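PDB 5VQE: beta-glucoside phosphorylase BglX from Unidentified, which probably cleaves beta-glucosides by phosphorolysis, handing the glucosyl unit to phosphate, as a phosphorylase of glycoside hydrolase family 3. Local coordinates for residues 74-79 / 87-92; 140-145 / 357-362; 248-251 / 255-258. All coordinates share one frame; numbering follows the deposited sequence.

Contact 1: residues 74-79 / 87-92; sequences EFTQRL and LLIACN. With G2F (2-deoxy-2-fluoro-alpha-D-glucopyranose), chain B.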
ATOM      1  N   GLU A  74     -19.242  -5.619 -12.576  1.00 19.73           N
ATOM      2  CA  GLU A  74     -20.670  -5.343 -12.525  1.00 24.85           C
ATOM      3  C   GLU A  74     -20.945  -4.051 -11.765  1.00 21.95           C
ATOM      4  O   GLU A  74     -21.772  -3.234 -12.191  1.00 20.53           O
ATOM      5  CB  GLU A  74     -21.394  -6.529 -11.878  1.00 22.84           C
ATOM      6  CG  GLU A  74     -22.901  -6.412 -11.845  1.00 34.27           C
ATOM      7  CD  GLU A  74     -23.523  -7.403 -10.881  1.00 36.91           C
ATOM      8  OE1 GLU A  74     -24.230  -6.966  -9.948  1.00 38.77           O
ATOM      9  OE2 GLU A  74     -23.287  -8.618 -11.052  1.00 40.34           O
ATOM     10  N   PHE A  75     -20.243  -3.837 -10.651  1.00 19.80           N
ATOM     11  CA  PHE A  75     -20.425  -2.604  -9.891  1.00 19.41           C
ATOM     12  C   PHE A  75     -20.076  -1.377 -10.728  1.00 19.12           C
ATOM     13  O   PHE A  75     -20.778  -0.362 -10.673  1.00 21.60           O
ATOM     14  CB  PHE A  75     -19.582  -2.640  -8.620  1.00 20.10           C
ATOM     15  CG  PHE A  75     -20.186  -3.444  -7.493  1.00 21.84           C
ATOM     16  CD1 PHE A  75     -21.306  -4.235  -7.687  1.00 30.21           C
ATOM     17  CD2 PHE A  75     -19.622  -3.400  -6.231  1.00 27.20           C
ATOM     18  CE1 PHE A  75     -21.843  -4.965  -6.641  1.00 29.11           C
ATOM     19  CE2 PHE A  75     -20.160  -4.127  -5.184  1.00 26.92           C
ATOM     20  CZ  PHE A  75     -21.266  -4.909  -5.389  1.00 27.92           C
ATOM     21  N   THR A  76     -18.991  -1.441 -11.505  1.00 19.86           N
ATOM     22  CA  THR A  76     -18.617  -0.290 -12.321  1.00 19.23           C
ATOM     23  C   THR A  76     -19.731   0.079 -13.291  1.00 22.22           C
ATOM     24  O   THR A  76     -20.056   1.260 -13.457  1.00 17.33           O
ATOM     25  CB  THR A  76     -17.325  -0.577 -13.085  1.00 18.39           C
ATOM     26  OG1 THR A  76     -16.244  -0.713 -12.159  1.00 14.78           O
ATOM     27  CG2 THR A  76     -17.009   0.558 -14.071  1.00 19.89           C
ATOM     28  N   GLN A  77     -20.315  -0.919 -13.957  1.00 20.08           N
ATOM     29  CA  GLN A  77     -21.394  -0.648 -14.899  1.00 19.50           C
ATOM     30  C   GLN A  77     -22.576  -0.005 -14.193  1.00 19.66           C
ATOM     31  O   GLN A  77     -23.106   1.022 -14.636  1.00 23.31           O
ATOM     32  CB  GLN A  77     -21.819  -1.948 -15.587  1.00 24.12           C
ATOM     33  CG  GLN A  77     -20.809  -2.464 -16.596  1.00 22.64           C
ATOM     34  CD  GLN A  77     -21.166  -3.845 -17.117  1.00 33.88           C
ATOM     35  OE1 GLN A  77     -21.199  -4.816 -16.360  1.00 33.55           O
ATOM     36  NE2 GLN A  77     -21.445  -3.937 -18.413  1.00 29.80           N
ATOM     37  N   ARG A  78     -22.999  -0.597 -13.081  1.00 18.34           N
ATOM     38  CA  ARG A  78     -24.145  -0.072 -12.354  1.00 21.73           C
ATOM     39  C   ARG A  78     -23.873   1.337 -11.845  1.00 26.06           C
ATOM     40  O   ARG A  78     -24.702   2.241 -12.005  1.00 21.46           O
ATOM     41  CB  ARG A  78     -24.477  -1.005 -11.202  1.00 22.65           C
ATOM     42  CG  ARG A  78     -24.908  -2.392 -11.659  1.00 24.69           C
ATOM     43  CD  ARG A  78     -25.011  -3.313 -10.475  1.00 25.97           C
ATOM     44  NE  ARG A  78     -25.885  -2.769  -9.446  1.00 30.12           N
ATOM     45  CZ  ARG A  78     -26.116  -3.355  -8.278  1.00 33.30           C
ATOM     46  NH1 ARG A  78     -25.532  -4.512  -7.981  1.00 31.97           N
ATOM     47  NH2 ARG A  78     -26.933  -2.781  -7.406  1.00 32.08           N
ATOM     48  N   LEU A  79     -22.707   1.544 -11.235  1.00 23.09           N
ATOM     49  CA  LEU A  79     -22.398   2.849 -10.662  1.00 22.61           C
ATOM     50  C   LEU A  79     -22.313   3.918 -11.737  1.00 21.45           C
ATOM     51  O   LEU A  79     -22.926   4.985 -11.617  1.00 25.15           O
ATOM     52  CB  LEU A  79     -21.093   2.774  -9.877  1.00 23.15           C
ATOM     53  CG  LEU A  79     -21.192   2.054  -8.542  1.00 23.20           C
ATOM     54  CD1 LEU A  79     -19.794   1.764  -8.018  1.00 24.98           C
ATOM     55  CD2 LEU A  79     -21.989   2.877  -7.546  1.00 23.71           C
ATOM     56  N   LEU A  87     -17.675   8.650 -12.516  1.00 13.11           N
ATOM     57  CA  LEU A  87     -16.911   8.488 -11.287  1.00 14.69           C
ATOM     58  C   LEU A  87     -15.448   8.181 -11.575  1.00 14.42           C
ATOM     59  O   LEU A  87     -15.136   7.424 -12.496  1.00 12.01           O
ATOM     60  CB  LEU A  87     -17.482   7.338 -10.454  1.00 14.56           C
ATOM     61  CG  LEU A  87     -18.915   7.493  -9.946  1.00 14.88           C
ATOM     62  CD1 LEU A  87     -19.534   6.131  -9.642  1.00 16.68           C
ATOM     63  CD2 LEU A  87     -18.916   8.366  -8.713  1.00 12.73           C
ATOM     64  N   LEU A  88     -14.556   8.741 -10.760  1.00 13.37           N
ATOM     65  CA  LEU A  88     -13.251   8.119 -10.576  1.00 12.67           C
ATOM     66  C   LEU A  88     -13.441   6.877  -9.716  1.00 12.52           C
ATOM     67  O   LEU A  88     -14.160   6.916  -8.712  1.00 10.78           O
ATOM     68  CB  LEU A  88     -12.267   9.082  -9.917  1.00 10.68           C
ATOM     69  CG  LEU A  88     -11.916  10.337 -10.718  1.00 10.59           C
ATOM     70  CD1 LEU A  88     -11.100  11.264  -9.863  1.00 14.95           C
ATOM     71  CD2 LEU A  88     -11.171   9.991 -11.992  1.00 15.35           C
ATOM     72  N   ILE A  89     -12.843   5.763 -10.137  1.00 12.23           N
ATOM     73  CA  ILE A  89     -12.992   4.480  -9.456  1.00 10.99           C
ATOM     74  C   ILE A  89     -11.608   4.050  -8.999  1.00 11.13           C
ATOM     75  O   ILE A  89     -10.756   3.690  -9.822  1.00 13.20           O
ATOM     76  CB  ILE A  89     -13.642   3.418 -10.357  1.00 11.49           C
ATOM     77  CG1 ILE A  89     -15.062   3.849 -10.743  1.00 17.01           C
ATOM     78  CG2 ILE A  89     -13.707   2.079  -9.642  1.00 13.79           C
ATOM     79  CD1 ILE A  89     -15.704   2.978 -11.792  1.00 18.27           C
ATOM     80  N   ALA A  90     -11.382   4.087  -7.689  1.00 10.50           N
ATOM     81  CA  ALA A  90     -10.071   3.854  -7.108  1.00 12.21           C
ATOM     82  C   ALA A  90      -9.965   2.465  -6.486  1.00 11.56           C
ATOM     83  O   ALA A  90     -10.966   1.799  -6.206  1.00 10.64           O
ATOM     84  CB  ALA A  90      -9.765   4.916  -6.049  1.00 13.20           C
ATOM     85  N   CYS A  91      -8.720   2.036  -6.282  1.00 10.26           N
ATOM     86  CA  CYS A  91      -8.419   0.761  -5.646  1.00 11.08           C
ATOM     87  C   CYS A  91      -6.996   0.822  -5.092  1.00 11.02           C
ATOM     88  O   CYS A  91      -6.115   1.441  -5.704  1.00 10.35           O
ATOM     89  CB  CYS A  91      -8.570  -0.399  -6.648  1.00 12.18           C
ATOM     90  SG  CYS A  91      -8.729  -2.054  -5.907  1.00 13.59           S
ATOM     91  N   ASN A  92      -6.778   0.172  -3.942  1.00 10.44           N
ATOM     92  CA  ASN A  92      -5.447   0.033  -3.345  1.00 10.25           C
ATOM     93  C   ASN A  92      -4.717  -1.142  -4.004  1.00 11.96           C
ATOM     94  O   ASN A  92      -4.454  -2.177  -3.387  1.00 13.57           O
ATOM     95  CB  ASN A  92      -5.535  -0.195  -1.836  1.00 12.49           C
ATOM     96  CG  ASN A  92      -5.944   1.043  -1.058  1.00 13.27           C
ATOM     97  OD1 ASN A  92      -6.896   1.021  -0.255  1.00 13.68           O
ATOM     98  ND2 ASN A  92      -5.203   2.111  -1.249  1.00  7.39           N
TER
HETATM   99  C1  G2F B 601      -5.532   5.643   4.017  1.00 13.43           C
HETATM  100  C2  G2F B 601      -4.211   4.828   3.833  1.00 16.96           C
HETATM  101  C3  G2F B 601      -3.867   4.807   2.314  1.00 11.41           C
HETATM  102  C4  G2F B 601      -5.093   4.240   1.535  1.00 13.57           C
HETATM  103  C5  G2F B 601      -6.334   5.142   1.852  1.00 12.95           C
HETATM  104  C6  G2F B 601      -7.633   4.577   1.150  1.00 13.96           C
HETATM  105  O3  G2F B 601      -2.825   3.886   2.127  1.00 11.73           O
HETATM  106  O4  G2F B 601      -4.824   4.388   0.166  1.00  9.24           O
HETATM  107  O5  G2F B 601      -6.574   5.093   3.249  1.00 12.31           O
HETATM  108  O6  G2F B 601      -7.765   3.225   1.486  1.00 14.50           O
HETATM  109  F2  G2F B 601      -3.201   5.426   4.502  1.00 13.36           F

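Contact 2: residues 140-145 / 357-362; sequences GVNWTY and LRLPER. With G2F (2-deoxy-2-fluoro-alpha-D-glucopyranose), chain B.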
ATOM      1  N   GLY A 140     -12.793  -1.875 -14.488  1.00 13.87           N
ATOM      2  CA  GLY A 140     -13.288  -0.512 -14.437  1.00 16.12           C
ATOM      3  C   GLY A 140     -12.512   0.436 -13.549  1.00 17.20           C
ATOM      4  O   GLY A 140     -12.841   1.626 -13.520  1.00 15.93           O
ATOM      5  N   VAL A 141     -11.502  -0.039 -12.823  1.00 15.39           N
ATOM      6  CA  VAL A 141     -10.689   0.844 -12.000  1.00 13.16           C
ATOM      7  C   VAL A 141      -9.905   1.788 -12.901  1.00 13.99           C
ATOM      8  O   VAL A 141      -9.272   1.361 -13.880  1.00 11.19           O
ATOM      9  CB  VAL A 141      -9.753   0.025 -11.097  1.00 12.78           C
ATOM     10  CG1 VAL A 141      -8.769   0.936 -10.368  1.00 14.57           C
ATOM     11  CG2 VAL A 141     -10.553  -0.780 -10.101  1.00 13.57           C
ATOM     12  N   ASN A 142      -9.934   3.081 -12.571  1.00 14.11           N
ATOM     13  CA  ASN A 142      -9.175   4.076 -13.319  1.00 11.57           C
ATOM     14  C   ASN A 142      -8.242   4.897 -12.436  1.00 12.18           C
ATOM     15  O   ASN A 142      -7.664   5.879 -12.914  1.00 11.22           O
ATOM     16  CB  ASN A 142     -10.119   5.000 -14.101  1.00 12.66           C
ATOM     17  CG  ASN A 142     -11.184   5.650 -13.236  1.00 13.75           C
ATOM     18  OD1 ASN A 142     -10.933   6.068 -12.103  1.00 11.08           O
ATOM     19  ND2 ASN A 142     -12.393   5.757 -13.788  1.00 13.96           N
ATOM     20  N   TRP A 143      -8.046   4.497 -11.180  1.00  9.90           N
ATOM     21  CA  TRP A 143      -7.259   5.268 -10.220  1.00 12.51           C
ATOM     22  C   TRP A 143      -6.675   4.290  -9.209  1.00 11.02           C
ATOM     23  O   TRP A 143      -7.427   3.669  -8.459  1.00 11.81           O
ATOM     24  CB  TRP A 143      -8.146   6.301  -9.532  1.00 13.14           C
ATOM     25  CG  TRP A 143      -7.456   7.339  -8.702  1.00 12.60           C
ATOM     26  CD1 TRP A 143      -6.112   7.587  -8.613  1.00 11.73           C
ATOM     27  CD2 TRP A 143      -8.096   8.289  -7.847  1.00 12.09           C
ATOM     28  NE1 TRP A 143      -5.884   8.638  -7.748  1.00 13.22           N
ATOM     29  CE2 TRP A 143      -7.089   9.082  -7.268  1.00 11.55           C
ATOM     30  CE3 TRP A 143      -9.431   8.545  -7.516  1.00 11.85           C
ATOM     31  CZ2 TRP A 143      -7.380  10.111  -6.368  1.00 13.77           C
ATOM     32  CZ3 TRP A 143      -9.711   9.559  -6.620  1.00 12.36           C
ATOM     33  CH2 TRP A 143      -8.693  10.336  -6.070  1.00 10.70           C
ATOM     34  N   THR A 144      -5.358   4.132  -9.185  1.00  8.79           N
ATOM     35  CA  THR A 144      -4.715   3.322  -8.158  1.00 10.60           C
ATOM     36  C   THR A 144      -4.102   4.253  -7.125  1.00 11.86           C
ATOM     37  O   THR A 144      -3.434   5.231  -7.480  1.00  9.24           O
ATOM     38  CB  THR A 144      -3.656   2.375  -8.725  1.00  9.68           C
ATOM     39  OG1 THR A 144      -3.172   1.543  -7.668  1.00  9.77           O
ATOM     40  CG2 THR A 144      -2.482   3.113  -9.343  1.00 10.11           C
ATOM     41  N   TYR A 145      -4.386   3.976  -5.855  1.00 10.08           N
ATOM     42  CA  TYR A 145      -3.856   4.765  -4.750  1.00  8.90           C
ATOM     43  C   TYR A 145      -2.416   4.347  -4.468  1.00  9.41           C
ATOM     44  O   TYR A 145      -2.087   3.947  -3.349  1.00 11.26           O
ATOM     45  CB  TYR A 145      -4.718   4.580  -3.499  1.00 11.68           C
ATOM     46  CG  TYR A 145      -6.055   5.286  -3.476  1.00 10.84           C
ATOM     47  CD1 TYR A 145      -6.263   6.482  -4.154  1.00 11.34           C
ATOM     48  CD2 TYR A 145      -7.105   4.769  -2.723  1.00 12.62           C
ATOM     49  CE1 TYR A 145      -7.482   7.133  -4.091  1.00 11.73           C
ATOM     50  CE2 TYR A 145      -8.321   5.416  -2.653  1.00 13.69           C
ATOM     51  CZ  TYR A 145      -8.507   6.594  -3.331  1.00 12.42           C
ATOM     52  OH  TYR A 145      -9.734   7.222  -3.245  1.00 14.54           O
ATOM     53  N   LEU A 357      -9.061  11.290 -18.416  1.00 15.07           N
ATOM     54  CA  LEU A 357      -9.367   9.891 -18.674  1.00 16.38           C
ATOM     55  C   LEU A 357     -10.373   9.699 -19.802  1.00 18.12           C
ATOM     56  O   LEU A 357     -10.616   8.555 -20.203  1.00 16.22           O
ATOM     57  CB  LEU A 357      -9.914   9.250 -17.396  1.00 15.01           C
ATOM     58  CG  LEU A 357      -8.922   9.024 -16.256  1.00 15.10           C
ATOM     59  CD1 LEU A 357      -9.655   8.711 -14.973  1.00 15.28           C
ATOM     60  CD2 LEU A 357      -7.954   7.893 -16.601  1.00 18.11           C
ATOM     61  N   ARG A 358     -10.971  10.782 -20.297  1.00 16.92           N
ATOM     62  CA  ARG A 358     -12.004  10.726 -21.329  1.00 18.42           C
ATOM     63  C   ARG A 358     -13.197   9.888 -20.880  1.00 20.35           C
ATOM     64  O   ARG A 358     -13.786   9.148 -21.668  1.00 21.90           O
ATOM     65  CB  ARG A 358     -11.437  10.199 -22.650  1.00 22.04           C
ATOM     66  CG  ARG A 358     -10.089  10.786 -22.995  1.00 24.75           C
ATOM     67  CD  ARG A 358      -9.897  10.893 -24.497  1.00 31.65           C
ATOM     68  NE  ARG A 358     -10.540  12.092 -25.035  1.00 38.23           N
ATOM     69  CZ  ARG A 358      -9.900  13.177 -25.471  1.00 33.77           C
ATOM     70  NH1 ARG A 358      -8.577  13.247 -25.455  1.00 38.26           N
ATOM     71  NH2 ARG A 358     -10.597  14.203 -25.934  1.00 34.17           N
ATOM     72  N   LEU A 359     -13.568  10.006 -19.603  1.00 14.71           N
ATOM     73  CA  LEU A 359     -14.752   9.307 -19.121  1.00 19.25           C
ATOM     74  C   LEU A 359     -16.018   9.883 -19.751  1.00 21.33           C
ATOM     75  O   LEU A 359     -16.935   9.120 -20.074  1.00 25.59           O
ATOM     76  CB  LEU A 359     -14.850   9.376 -17.596  1.00 18.91           C
ATOM     77  CG  LEU A 359     -13.647   8.827 -16.821  1.00 16.07           C
ATOM     78  CD1 LEU A 359     -13.903   8.897 -15.319  1.00 16.45           C
ATOM     79  CD2 LEU A 359     -13.303   7.395 -17.249  1.00 15.69           C
ATOM     80  N   PRO A 360     -16.117  11.203 -19.946  1.00 21.03           N
ATOM     81  CA  PRO A 360     -17.368  11.752 -20.491  1.00 24.26           C
ATOM     82  C   PRO A 360     -17.710  11.216 -21.861  1.00 29.99           C
ATOM     83  O   PRO A 360     -18.896  11.058 -22.179  1.00 36.07           O
ATOM     84  CB  PRO A 360     -17.098  13.263 -20.535  1.00 23.75           C
ATOM     85  CG  PRO A 360     -16.016  13.496 -19.557  1.00 23.05           C
ATOM     86  CD  PRO A 360     -15.159  12.277 -19.617  1.00 25.63           C
ATOM     87  N   GLU A 361     -16.705  10.932 -22.682  1.00 28.33           N
ATOM     88  CA  GLU A 361     -16.904  10.519 -24.064  1.00 41.85           C
ATOM     89  C   GLU A 361     -16.867   9.009 -24.251  1.00 42.61           C
ATOM     90  O   GLU A 361     -17.006   8.537 -25.383  1.00 48.39           O
ATOM     91  CB  GLU A 361     -15.838  11.169 -24.957  1.00 34.71           C
ATOM     92  N   ARG A 362     -16.685   8.238 -23.180  1.00 41.69           N
ATOM     93  CA  ARG A 362     -16.630   6.786 -23.300  1.00 46.49           C
ATOM     94  C   ARG A 362     -18.033   6.229 -23.535  1.00 50.74           C
ATOM     95  O   ARG A 362     -18.946   6.473 -22.739  1.00 53.30           O
ATOM     96  CB  ARG A 362     -16.007   6.176 -22.047  1.00 38.38           C
TER
HETATM   97  C1  G2F B 601      -5.532   5.643   4.017  1.00 13.43           C
HETATM   98  C2  G2F B 601      -4.211   4.828   3.833  1.00 16.96           C
HETATM   99  C3  G2F B 601      -3.867   4.807   2.314  1.00 11.41           C
HETATM  100  C4  G2F B 601      -5.093   4.240   1.535  1.00 13.57           C
HETATM  101  C5  G2F B 601      -6.334   5.142   1.852  1.00 12.95           C
HETATM  102  C6  G2F B 601      -7.633   4.577   1.150  1.00 13.96           C
HETATM  103  O3  G2F B 601      -2.825   3.886   2.127  1.00 11.73           O
HETATM  104  O4  G2F B 601      -4.824   4.388   0.166  1.00  9.24           O
HETATM  105  O5  G2F B 601      -6.574   5.093   3.249  1.00 12.31           O
HETATM  106  O6  G2F B 601      -7.765   3.225   1.486  1.00 14.50           O
HETATM  107  F2  G2F B 601      -3.201   5.426   4.502  1.00 13.36           F

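Contact 3: residues 248-251 / 255-258; sequences VTRM and LIKD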
ATOM      1  N   VAL A 248       8.872  21.428   9.148  1.00 12.87           N
ATOM      2  CA  VAL A 248       8.558  22.023   7.852  1.00 14.56           C
ATOM      3  C   VAL A 248       7.436  23.036   8.005  1.00 15.60           C
ATOM      4  O   VAL A 248       7.457  24.108   7.386  1.00 16.80           O
ATOM      5  CB  VAL A 248       8.196  20.924   6.836  1.00 12.53           C
ATOM      6  CG1 VAL A 248       7.663  21.525   5.537  1.00 16.60           C
ATOM      7  CG2 VAL A 248       9.418  20.052   6.554  1.00 17.17           C
ATOM      8  N   THR A 249       6.438  22.713   8.830  1.00 14.64           N
ATOM      9  CA  THR A 249       5.342  23.645   9.062  1.00 14.55           C
ATOM     10  C   THR A 249       5.864  24.965   9.619  1.00 15.07           C
ATOM     11  O   THR A 249       5.487  26.041   9.142  1.00 14.84           O
ATOM     12  CB  THR A 249       4.321  23.016  10.004  1.00 13.89           C
ATOM     13  OG1 THR A 249       3.756  21.864   9.369  1.00 15.66           O
ATOM     14  CG2 THR A 249       3.202  24.002  10.345  1.00 17.75           C
ATOM     15  N   ARG A 250       6.759  24.901  10.612  1.00 15.65           N
ATOM     16  CA  ARG A 250       7.317  26.128  11.182  1.00 16.11           C
ATOM     17  C   ARG A 250       8.211  26.867  10.196  1.00 19.11           C
ATOM     18  O   ARG A 250       8.342  28.092  10.292  1.00 19.10           O
ATOM     19  CB  ARG A 250       8.112  25.831  12.449  1.00 19.52           C
ATOM     20  CG  ARG A 250       7.254  25.457  13.624  1.00 23.06           C
ATOM     21  CD  ARG A 250       8.026  25.510  14.931  1.00 28.83           C
ATOM     22  NE  ARG A 250       7.364  24.678  15.928  1.00 33.47           N
ATOM     23  CZ  ARG A 250       7.627  23.390  16.136  1.00 27.46           C
ATOM     24  NH1 ARG A 250       8.568  22.772  15.437  1.00 32.56           N
ATOM     25  NH2 ARG A 250       6.953  22.720  17.063  1.00 36.08           N
ATOM     26  N   MET A 251       8.856  26.156   9.268  1.00 16.61           N
ATOM     27  CA  MET A 251       9.628  26.842   8.237  1.00 19.40           C
ATOM     28  C   MET A 251       8.724  27.740   7.410  1.00 20.73           C
ATOM     29  O   MET A 251       9.078  28.887   7.111  1.00 21.08           O
ATOM     30  CB  MET A 251      10.346  25.832   7.339  1.00 18.00           C
ATOM     31  CG  MET A 251      11.093  26.456   6.150  1.00 21.83           C
ATOM     32  SD  MET A 251      11.732  25.240   4.985  1.00 33.63           S
ATOM     33  CE  MET A 251      10.249  24.902   4.055  1.00 26.65           C
ATOM     34  N   LEU A 255       5.690  31.544  13.183  1.00 19.35           N
ATOM     35  CA  LEU A 255       4.961  31.932  14.383  1.00 22.48           C
ATOM     36  C   LEU A 255       3.888  30.933  14.774  1.00 22.50           C
ATOM     37  O   LEU A 255       3.207  31.142  15.784  1.00 21.46           O
ATOM     38  CB  LEU A 255       4.312  33.308  14.193  1.00 22.20           C
ATOM     39  CG  LEU A 255       5.216  34.543  14.215  1.00 24.39           C
ATOM     40  CD1 LEU A 255       4.371  35.795  14.083  1.00 26.26           C
ATOM     41  CD2 LEU A 255       6.037  34.597  15.479  1.00 23.89           C
ATOM     42  N   ILE A 256       3.716  29.859  14.004  1.00 20.32           N
ATOM     43  CA  ILE A 256       2.657  28.906  14.301  1.00 18.30           C
ATOM     44  C   ILE A 256       2.859  28.334  15.698  1.00 16.99           C
ATOM     45  O   ILE A 256       3.983  28.024  16.118  1.00 20.07           O
ATOM     46  CB  ILE A 256       2.621  27.789  13.244  1.00 17.29           C
ATOM     47  CG1 ILE A 256       1.290  27.045  13.322  1.00 19.48           C
ATOM     48  CG2 ILE A 256       3.788  26.830  13.437  1.00 19.79           C
ATOM     49  CD1 ILE A 256       1.045  26.079  12.174  1.00 21.65           C
ATOM     50  N   LYS A 257       1.767  28.193  16.427  1.00 19.16           N
ATOM     51  CA  LYS A 257       1.820  27.573  17.739  1.00 26.83           C
ATOM     52  C   LYS A 257       1.627  26.063  17.615  1.00 29.44           C
ATOM     53  O   LYS A 257       0.912  25.575  16.735  1.00 23.07           O
ATOM     54  CB  LYS A 257       0.767  28.182  18.662  1.00 33.97           C
ATOM     55  CG  LYS A 257       0.998  29.674  18.932  1.00 29.24           C
ATOM     56  N   ASP A 258       2.294  25.329  18.508  1.00 29.67           N
ATOM     57  CA  ASP A 258       2.284  23.869  18.456  1.00 30.76           C
ATOM     58  C   ASP A 258       0.877  23.322  18.247  1.00 28.22           C
ATOM     59  O   ASP A 258       0.661  22.436  17.410  1.00 26.11           O
ATOM     60  CB  ASP A 258       2.894  23.303  19.740  1.00 33.21           C
ATOM     61  CG  ASP A 258       4.401  23.464  19.787  1.00 35.80           C
ATOM     62  OD1 ASP A 258       4.998  23.792  18.741  1.00 35.08           O
ATOM     63  OD2 ASP A 258       4.988  23.261  20.872  1.00 41.22           O
TER
HETATM   64  O   HOH W   1       5.270  25.860  16.963  1.00 27.46           O

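Contact 1: residues 74-79 / 87-92
I89 reaches from its strand with the CD1 methyl and sets it against T76 of the helix, CD1 lying 3.6 Å from T76 CG2. The two side chains cross obliquely. I89 holds its CG1 branch extended (chi2 171°), which carries the terminal methyl out to the helix, while T76 keeps OG1 beside the backbone N (chi1 -66°), which leaves CG2 on the far side from the N, facing the isoleucine methyl. T76 OG1 also lies near this methyl, at 3.7 Å from I89 CD1, but its polar needs are met elsewhere: Y64 OH and the carbonyl oxygens of M72 and V139 share hydrogen bonds with it, so a buried hydroxyl is satisfied from several sides and the rotation of the threonine is probably fixed.

One helical turn further on, L79 meets L87, the residue just before strand 88-91. The touch is made close to the backbone, L87 CD1 resting 3.7 Å from L79 CB. No hydrogen bond joins the two segments; the contact is buried and rests on van der Waals packing, mostly of methyl and methylene groups. The side chains of L79 and I89 also pack on Y64 of strand 61-64. Strand 61-64, helix 69-82 and strand 88-91 form a beta-alpha-beta unit of the TIM-barrel-clan domain, and the contact packs its helix onto its second strand, with N92, just beyond that strand, contributing to the sugar pocket.

Contact 2: residues 140-145 / 357-362
N142 presents its amide to two leucines, whose methyls lie over the same side of the amide plane. L357 crosses the asparagine at about a right angle and brings CD1 to 3.8 Å from N142 CG. L359 arrives obliquely at the nitrogen end, with its CD1 3.8 Å from N142 ND2. The polar atoms of the amide turn to the neighbouring strand and the residue leading into it: OD1 accepts a hydrogen bond from I89 N, and ND2 makes a weak one to L87 O. With CG between the backbone N and the carbonyl carbon (chi1 54°), the group is placed for both tasks. Replacing N142 by alanine would probably leave I89 N without its side-chain acceptor and open a gap beneath the two leucine methyls.

Further along, Y145 directs CE1 at the centre of the W143 ring, 3.6 Å above the plane, and its CB comes within 3.7 Å of O4 of the bound sugar. Schellman motifs at G140 and R358 end helices 122-138 and 340-356, and the contact joins the entry to the outermost strand 143-144 with the loop after helix 340-356, where L357 also touches L88 and L189.

Contact 3: residues 248-251 / 255-258
R250 and D258 form a salt bridge in which NH2 of the arginine donates to OD1 at 2.8 Å, nearly straight at 171°. The carboxylate oxygen lies in the guanidinium plane, at its edge, whereas the arginine reaches that oxygen from above the carboxylate plane, and the two flat groups are turned 70° apart. A water completes the link: it accepts from R250 NE at 2.6 Å and donates both to D258 OD1, at 2.7 Å, and to the carbonyl oxygen of I256. D258 OD1 is therefore gripped by two donors, and the water ties side chain and backbone of the loop to the arginine. Such a setting would be expected to favour the charged form of the aspartate, although the aspartate is exposed to solvent.

Beneath this polar layer I256 packs with both of its branches. Its CG1 runs anti to the backbone N (chi1 -164°) and the chain continues extended, bringing CD1 to 3.5 Å from T249 CG2. The other branch, CG2, lies 3.7 Å from R250 CG, against the aliphatic base of the arginine. T249 turns its hydroxyl to another partner, the carbonyl oxygen of Q245 one turn back. The loop thereby folds back on short helix 246-252, which follows strand 237-244. I261 packs against T249, R250 and I256, I256 also touches E269 of helix 268-278, and V248 and M251 meet helices 216-232 and 268-278.

In the fold
Contacts 1 and 2 are neighbours, their centres 9 Å apart, and share the parallel sheet in which strands 88-91 and 143-144 run side by side; backbone and side-chain bonds pass directly between them. Contact 3 lies apart, with its centre about 40 Å from that of contact 1 and 39 Å from that of contact 2. Along the chain contact 1 closes first, then contact 2 opens at 140-145 and is completed only at 357-362, contact 3 falling in the span between. The first two thus bind barrel strands to outer elements while N92 and Y145, the residues just after these two strands, reach the sugar; contact 3 shapes a peripheral helix-loop turn remote from them.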